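Local coordinates for protein RmpD (Hexulose-6-phosphate synthase) (Streptococcus mutans, PDB 3EXR) that belongs to the orotidine 5'-phosphate decarboxylase / HUMPS family of enzymes, which are built on the TIM-barrel fold, at residues A[3-14]-A[209-221]. Numbering follows the deposited sequence.
Sequences KQLPNLQVALDH and ARAFKDEIKRIWG
Pro6 sets CG over one face of the Trp220 indole, 3.7 Å from the centroid of the five-membered ring and almost on its normal, a CH-pi contact that suits a compact, rigid ring. The neighbouring corner, Pro6 CD, fills the notch between Trp220 CB and Ile216 CG2, 3.6 Å from the latter, a methyl that beta-branching holds close to the helix. Leu5 forks over the last helical turn, CD1 beside Lys217 and CD2 on the backbone where Trp220 passes into Gly221, 3.6 Å from Gly221 N. With CG anti to the backbone N (chi1 172°), Leu8 reaches into a hollow between Phe212, whose CD2 lies 3.7 Å from Leu8 CD1, and the carbonyl of small Ala209, whose O is 3.4 Å from Leu8 CD2. Lys213, bent at chi2, packs CD against Leu8 CB and donates a hydrogen bond from NZ to Pro6 O (2.7 Å), tilted 21° from the carbonyl plane; NZ also forms a salt bridge with Asp32. Trp220 NE1 is hydrogen-bonded to Val188 O. The axes of 209-220 and strand 7-12 run roughly antiparallel (154°): C-terminal helix 205-220 packs outside the first strand, which closes the eight-stranded barrel between strands 33-36 and 192-195, with Phe193 touching Pro6, Phe212 and Trp220.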
ATOM      1  N   LYS A   3      32.357   5.376  -2.640  1.00 31.66           N
ATOM      2  CA  LYS A   3      31.474   6.562  -2.814  1.00 31.28           C
ATOM      3  C   LYS A   3      30.914   6.633  -4.230  1.00 30.62           C
ATOM      4  O   LYS A   3      31.627   6.410  -5.214  1.00 31.62           O
ATOM      5  CB  LYS A   3      32.237   7.850  -2.491  1.00 31.59           C
ATOM      6  N   GLN A   4      29.636   6.955  -4.333  1.00 28.31           N
ATOM      7  CA  GLN A   4      29.011   7.175  -5.626  1.00 25.84           C
ATOM      8  C   GLN A   4      28.184   8.455  -5.579  1.00 23.11           C
ATOM      9  O   GLN A   4      27.875   8.975  -4.509  1.00 22.85           O
ATOM     10  CB  GLN A   4      28.134   5.979  -6.023  1.00 26.47           C
ATOM     11  CG  GLN A   4      27.083   5.596  -4.995  1.00 26.97           C
ATOM     12  CD  GLN A   4      26.266   4.407  -5.430  1.00 27.10           C
ATOM     13  OE1 GLN A   4      26.821   3.393  -5.871  1.00 27.86           O
ATOM     14  NE2 GLN A   4      24.936   4.520  -5.318  1.00 24.88           N
ATOM     15  N   LEU A   5      27.831   8.948  -6.752  1.00 19.63           N
ATOM     16  CA  LEU A   5      26.958  10.097  -6.866  1.00 17.18           C
ATOM     17  C   LEU A   5      25.528   9.730  -6.451  1.00 14.71           C
ATOM     18  O   LEU A   5      25.129   8.559  -6.528  1.00 14.66           O
ATOM     19  CB  LEU A   5      26.916  10.550  -8.309  1.00 17.90           C
ATOM     20  CG  LEU A   5      28.137  11.230  -8.925  1.00 19.69           C
ATOM     21  CD1 LEU A   5      27.837  11.558 -10.372  1.00 20.60           C
ATOM     22  CD2 LEU A   5      28.470  12.485  -8.157  1.00 20.55           C
ATOM     23  N   PRO A   6      24.733  10.720  -6.037  1.00 12.13           N
ATOM     24  CA  PRO A   6      23.300  10.418  -5.875  1.00 10.84           C
ATOM     25  C   PRO A   6      22.717   9.834  -7.156  1.00 10.19           C
ATOM     26  O   PRO A   6      23.054  10.295  -8.250  1.00 10.55           O
ATOM     27  CB  PRO A   6      22.669  11.780  -5.583  1.00 10.44           C
ATOM     28  CG  PRO A   6      23.828  12.592  -4.948  1.00 11.01           C
ATOM     29  CD  PRO A   6      25.060  12.117  -5.701  1.00 11.71           C
ATOM     30  N   ASN A   7      21.810   8.862  -6.999  1.00 10.33           N
ATOM     31  CA  ASN A   7      21.102   8.271  -8.111  1.00 10.57           C
ATOM     32  C   ASN A   7      20.022   9.224  -8.601  1.00 10.26           C
ATOM     33  O   ASN A   7      19.481  10.009  -7.830  1.00 10.22           O
ATOM     34  CB  ASN A   7      20.406   6.978  -7.674  1.00 10.95           C
ATOM     35  CG  ASN A   7      21.357   5.834  -7.378  1.00 11.30           C
ATOM     36  OD1 ASN A   7      21.179   5.133  -6.362  1.00 14.44           O
ATOM     37  ND2 ASN A   7      22.329   5.589  -8.260  1.00 10.24           N
ATOM     38  N   LEU A   8      19.719   9.143  -9.895  1.00  9.86           N
ATOM     39  CA  LEU A   8      18.506   9.668 -10.453  1.00  9.79           C
ATOM     40  C   LEU A   8      17.552   8.493 -10.660  1.00  9.57           C
ATOM     41  O   LEU A   8      17.868   7.548 -11.384  1.00 10.03           O
ATOM     42  CB  LEU A   8      18.764  10.345 -11.798  1.00  9.89           C
ATOM     43  CG  LEU A   8      17.487  10.771 -12.541  1.00 10.11           C
ATOM     44  CD1 LEU A   8      16.542  11.626 -11.690  1.00 11.56           C
ATOM     45  CD2 LEU A   8      17.807  11.471 -13.829  1.00 10.67           C
ATOM     46  N   GLN A   9      16.388   8.590 -10.034  1.00  9.12           N
ATOM     47  CA  GLN A   9      15.328   7.588 -10.136  1.00  8.65           C
ATOM     48  C   GLN A   9      14.117   8.214 -10.792  1.00  9.18           C
ATOM     49  O   GLN A   9      13.776   9.351 -10.489  1.00  9.28           O
ATOM     50  CB  GLN A   9      15.005   7.059  -8.752  1.00  8.44           C
ATOM     51  CG  GLN A   9      13.803   6.178  -8.663  1.00  8.00           C
ATOM     52  CD  GLN A   9      13.716   5.473  -7.302  1.00  9.30           C
ATOM     53  OE1 GLN A   9      14.735   5.171  -6.711  1.00  9.34           O
ATOM     54  NE2 GLN A   9      12.512   5.219  -6.827  1.00  8.14           N
ATOM     55  N   VAL A  10      13.454   7.452 -11.666  1.00  9.44           N
ATOM     56  CA  VAL A  10      12.173   7.884 -12.229  1.00  9.66           C
ATOM     57  C   VAL A  10      11.044   6.997 -11.704  1.00  9.32           C
ATOM     58  O   VAL A  10      11.132   5.770 -11.765  1.00  9.39           O
ATOM     59  CB  VAL A  10      12.152   7.886 -13.795  1.00  9.67           C
ATOM     60  CG1 VAL A  10      12.379   6.481 -14.373  1.00 11.86           C
ATOM     61  CG2 VAL A  10      10.850   8.435 -14.310  1.00 10.84           C
ATOM     62  N   ALA A  11      10.040   7.648 -11.135  1.00  8.74           N
ATOM     63  CA  ALA A  11       8.829   6.989 -10.681  1.00  9.36           C
ATOM     64  C   ALA A  11       7.835   6.969 -11.826  1.00  9.21           C
ATOM     65  O   ALA A  11       7.602   7.994 -12.477  1.00  9.99           O
ATOM     66  CB  ALA A  11       8.232   7.767  -9.493  1.00 10.36           C
ATOM     67  N   LEU A  12       7.219   5.808 -12.032  1.00  8.49           N
ATOM     68  CA  LEU A  12       6.119   5.618 -12.988  1.00  8.80           C
ATOM     69  C   LEU A  12       4.820   5.389 -12.227  1.00  8.65           C
ATOM     70  O   LEU A  12       4.559   4.297 -11.710  1.00  8.05           O
ATOM     71  CB  LEU A  12       6.403   4.457 -13.931  1.00  9.46           C
ATOM     72  CG  LEU A  12       7.823   4.350 -14.484  1.00  9.25           C
ATOM     73  CD1 LEU A  12       8.064   2.950 -14.994  1.00 10.04           C
ATOM     74  CD2 LEU A  12       8.042   5.424 -15.558  1.00 10.87           C
ATOM     75  N   ASP A  13       4.011   6.434 -12.116  1.00  8.88           N
ATOM     76  CA  ASP A  13       2.799   6.401 -11.298  1.00  9.73           C
ATOM     77  C   ASP A  13       1.520   6.416 -12.131  1.00  9.68           C
ATOM     78  O   ASP A  13       0.447   6.760 -11.627  1.00 10.16           O
ATOM     79  CB  ASP A  13       2.785   7.545 -10.276  1.00 10.33           C
ATOM     80  CG  ASP A  13       4.008   7.538  -9.343  1.00 11.17           C
ATOM     81  OD1 ASP A  13       4.279   6.472  -8.750  1.00 12.21           O
ATOM     82  OD2 ASP A  13       4.712   8.582  -9.169  1.00 14.99           O
ATOM     83  N   HIS A  14       1.646   5.996 -13.388  1.00  9.26           N
ATOM     84  CA  HIS A  14       0.564   5.982 -14.365  1.00  8.85           C
ATOM     85  C   HIS A  14      -0.533   5.004 -13.966  1.00  9.20           C
ATOM     86  O   HIS A  14      -0.295   4.020 -13.256  1.00  9.59           O
ATOM     87  CB  HIS A  14       1.121   5.625 -15.752  1.00  8.83           C
ATOM     88  CG  HIS A  14       2.286   6.479 -16.148  1.00  7.86           C
ATOM     89  ND1 HIS A  14       3.560   6.256 -15.673  1.00  8.44           N
ATOM     90  CD2 HIS A  14       2.353   7.590 -16.906  1.00  8.93           C
ATOM     91  CE1 HIS A  14       4.372   7.184 -16.153  1.00  8.64           C
ATOM     92  NE2 HIS A  14       3.661   8.009 -16.899  1.00  8.14           N
ATOM     93  N   ALA A 209      16.219  14.378 -18.259  1.00 12.03           N
ATOM     94  CA  ALA A 209      16.838  13.405 -17.366  1.00 11.93           C
ATOM     95  C   ALA A 209      18.350  13.593 -17.325  1.00 12.37           C
ATOM     96  O   ALA A 209      18.943  13.648 -16.244  1.00 12.37           O
ATOM     97  CB  ALA A 209      16.478  11.958 -17.773  1.00 10.73           C
ATOM     98  N   ARG A 210      18.975  13.726 -18.500  1.00 11.98           N
ATOM     99  CA  ARG A 210      20.421  13.930 -18.529  1.00 12.47           C
ATOM    100  C   ARG A 210      20.836  15.241 -17.861  1.00 12.71           C
ATOM    101  O   ARG A 210      21.880  15.278 -17.213  1.00 13.42           O
ATOM    102  CB  ARG A 210      20.949  13.869 -19.957  1.00 12.42           C
ATOM    103  CG  ARG A 210      22.444  13.828 -20.012  1.00 13.59           C
ATOM    104  CD  ARG A 210      22.936  13.880 -21.438  1.00 14.65           C
ATOM    105  NE  ARG A 210      22.591  12.628 -22.099  1.00 15.08           N
ATOM    106  CZ  ARG A 210      22.724  12.407 -23.404  1.00 17.11           C
ATOM    107  NH1 ARG A 210      23.238  13.342 -24.190  1.00 15.08           N
ATOM    108  NH2 ARG A 210      22.377  11.255 -23.921  1.00 17.65           N
ATOM    109  N   ALA A 211      20.055  16.311 -18.035  1.00 13.11           N
ATOM    110  CA  ALA A 211      20.395  17.612 -17.421  1.00 13.63           C
ATOM    111  C   ALA A 211      20.339  17.510 -15.900  1.00 14.17           C
ATOM    112  O   ALA A 211      21.164  18.084 -15.202  1.00 14.37           O
ATOM    113  CB  ALA A 211      19.474  18.681 -17.902  1.00 13.79           C
ATOM    114  N   PHE A 212      19.378  16.728 -15.399  1.00 14.04           N
ATOM    115  CA  PHE A 212      19.207  16.532 -13.972  1.00 14.21           C
ATOM    116  C   PHE A 212      20.439  15.788 -13.432  1.00 14.57           C
ATOM    117  O   PHE A 212      21.038  16.206 -12.434  1.00 14.78           O
ATOM    118  CB  PHE A 212      17.914  15.731 -13.746  1.00 14.12           C
ATOM    119  CG  PHE A 212      17.389  15.750 -12.332  1.00 14.36           C
ATOM    120  CD1 PHE A 212      16.223  16.436 -12.029  1.00 16.10           C
ATOM    121  CD2 PHE A 212      17.987  14.989 -11.345  1.00 15.36           C
ATOM    122  CE1 PHE A 212      15.708  16.417 -10.729  1.00 17.24           C
ATOM    123  CE2 PHE A 212      17.474  14.971 -10.042  1.00 16.45           C
ATOM    124  CZ  PHE A 212      16.323  15.687  -9.750  1.00 16.20           C
ATOM    125  N   LYS A 213      20.858  14.728 -14.131  1.00 14.62           N
ATOM    126  CA  LYS A 213      22.019  13.956 -13.711  1.00 15.27           C
ATOM    127  C   LYS A 213      23.320  14.791 -13.847  1.00 14.60           C
ATOM    128  O   LYS A 213      24.239  14.656 -13.007  1.00 14.83           O
ATOM    129  CB  LYS A 213      22.072  12.618 -14.476  1.00 15.16           C
ATOM    130  CG  LYS A 213      23.162  11.680 -14.048  1.00 18.38           C
ATOM    131  CD  LYS A 213      22.764  10.873 -12.817  1.00 20.55           C
ATOM    132  CE  LYS A 213      23.986  10.293 -12.135  1.00 20.92           C
ATOM    133  NZ  LYS A 213      23.643   9.642 -10.839  1.00 19.79           N
ATOM    134  N   ASP A 214      23.392  15.664 -14.867  1.00 14.15           N
ATOM    135  CA  ASP A 214      24.540  16.560 -15.048  1.00 14.34           C
ATOM    136  C   ASP A 214      24.706  17.465 -13.804  1.00 13.86           C
ATOM    137  O   ASP A 214      25.821  17.727 -13.340  1.00 13.95           O
ATOM    138  CB  ASP A 214      24.366  17.463 -16.288  1.00 14.41           C
ATOM    139  CG  ASP A 214      24.587  16.756 -17.611  1.00 16.98           C
ATOM    140  OD1 ASP A 214      25.162  15.656 -17.660  1.00 19.85           O
ATOM    141  OD2 ASP A 214      24.191  17.319 -18.663  1.00 19.73           O
ATOM    142  N   GLU A 215      23.594  17.957 -13.277  1.00 13.60           N
ATOM    143  CA  GLU A 215      23.613  18.849 -12.128  1.00 13.77           C
ATOM    144  C   GLU A 215      23.961  18.101 -10.836  1.00 13.88           C
ATOM    145  O   GLU A 215      24.671  18.629  -9.978  1.00 13.92           O
ATOM    146  CB  GLU A 215      22.284  19.595 -12.011  1.00 13.99           C
ATOM    147  CG  GLU A 215      22.183  20.527 -10.824  1.00 14.58           C
ATOM    148  CD  GLU A 215      23.049  21.790 -10.965  1.00 17.06           C
ATOM    149  OE1 GLU A 215      23.871  21.875 -11.916  1.00 18.50           O
ATOM    150  OE2 GLU A 215      22.905  22.696 -10.104  1.00 16.98           O
ATOM    151  N   ILE A 216      23.444  16.878 -10.687  1.00 13.38           N
ATOM    152  CA  ILE A 216      23.899  16.001  -9.611  1.00 13.25           C
ATOM    153  C   ILE A 216      25.433  15.864  -9.678  1.00 13.87           C
ATOM    154  O   ILE A 216      26.100  16.021  -8.684  1.00 13.76           O
ATOM    155  CB  ILE A 216      23.242  14.600  -9.694  1.00 12.77           C
ATOM    156  CG1 ILE A 216      21.754  14.685  -9.352  1.00 12.73           C
ATOM    157  CG2 ILE A 216      23.968  13.627  -8.781  1.00 12.95           C
ATOM    158  CD1 ILE A 216      20.994  13.343  -9.610  1.00 12.31           C
ATOM    159  N   LYS A 217      25.968  15.600 -10.870  1.00 14.39           N
ATOM    160  CA  LYS A 217      27.426  15.493 -11.065  1.00 15.44           C
ATOM    161  C   LYS A 217      28.151  16.794 -10.714  1.00 15.47           C
ATOM    162  O   LYS A 217      29.246  16.766 -10.130  1.00 15.94           O
ATOM    163  CB  LYS A 217      27.749  15.100 -12.508  1.00 16.64           C
ATOM    164  CG  LYS A 217      29.201  14.697 -12.754  1.00 19.71           C
ATOM    165  CD  LYS A 217      29.295  13.875 -14.030  1.00 25.85           C
ATOM    166  CE  LYS A 217      30.710  13.818 -14.590  1.00 29.24           C
ATOM    167  NZ  LYS A 217      30.737  12.940 -15.813  1.00 31.01           N
ATOM    168  N   ARG A 218      27.587  17.941 -11.085  1.00 14.84           N
ATOM    169  CA  ARG A 218      28.248  19.221 -10.732  1.00 15.12           C
ATOM    170  C   ARG A 218      28.356  19.424  -9.215  1.00 15.10           C
ATOM    171  O   ARG A 218      29.405  19.849  -8.692  1.00 14.88           O
ATOM    172  CB  ARG A 218      27.505  20.398 -11.350  1.00 14.69           C
ATOM    173  CG  ARG A 218      28.229  21.756 -11.237  1.00 16.84           C
ATOM    174  CD  ARG A 218      27.361  22.931 -11.628  1.00 17.24           C
ATOM    175  NE  ARG A 218      26.238  23.191 -10.720  1.00 17.93           N
ATOM    176  CZ  ARG A 218      26.341  23.766  -9.519  1.00 18.48           C
ATOM    177  NH1 ARG A 218      27.531  24.144  -9.027  1.00 17.93           N
ATOM    178  NH2 ARG A 218      25.244  23.982  -8.798  1.00 18.82           N
ATOM    179  N   ILE A 219      27.267  19.149  -8.507  1.00 14.97           N
ATOM    180  CA  ILE A 219      27.176  19.436  -7.074  1.00 14.52           C
ATOM    181  C   ILE A 219      27.907  18.400  -6.231  1.00 14.49           C
ATOM    182  O   ILE A 219      28.651  18.759  -5.328  1.00 14.97           O
ATOM    183  CB  ILE A 219      25.712  19.550  -6.616  1.00 14.55           C
ATOM    184  CG1 ILE A 219      25.025  20.718  -7.333  1.00 14.07           C
ATOM    185  CG2 ILE A 219      25.620  19.663  -5.098  1.00 14.83           C
ATOM    186  CD1 ILE A 219      23.497  20.699  -7.200  1.00 14.92           C
ATOM    187  N   TRP A 220      27.725  17.122  -6.530  1.00 14.23           N
ATOM    188  CA  TRP A 220      28.289  16.049  -5.725  1.00 14.42           C
ATOM    189  C   TRP A 220      29.538  15.392  -6.303  1.00 14.76           C
ATOM    190  O   TRP A 220      30.163  14.600  -5.610  1.00 15.49           O
ATOM    191  CB  TRP A 220      27.209  14.960  -5.446  1.00 13.79           C
ATOM    192  CG  TRP A 220      26.156  15.371  -4.443  1.00 13.71           C
ATOM    193  CD1 TRP A 220      26.180  15.154  -3.089  1.00 12.35           C
ATOM    194  CD2 TRP A 220      24.930  16.049  -4.713  1.00 12.39           C
ATOM    195  NE1 TRP A 220      25.051  15.682  -2.504  1.00 12.81           N
ATOM    196  CE2 TRP A 220      24.276  16.254  -3.480  1.00 11.85           C
ATOM    197  CE3 TRP A 220      24.314  16.522  -5.877  1.00 12.65           C
ATOM    198  CZ2 TRP A 220      23.035  16.876  -3.388  1.00 11.81           C
ATOM    199  CZ3 TRP A 220      23.077  17.141  -5.770  1.00 12.71           C
ATOM    200  CH2 TRP A 220      22.474  17.342  -4.538  1.00 13.63           C
ATOM    201  N   GLY A 221      29.906  15.720  -7.543  1.00 15.59           N
ATOM    202  CA  GLY A 221      31.085  15.121  -8.203  1.00 16.22           C
ATOM    203  C   GLY A 221      32.425  15.531  -7.621  1.00 17.21           C
ATOM    204  O   GLY A 221      32.495  16.561  -6.934  1.00 18.16           O
TER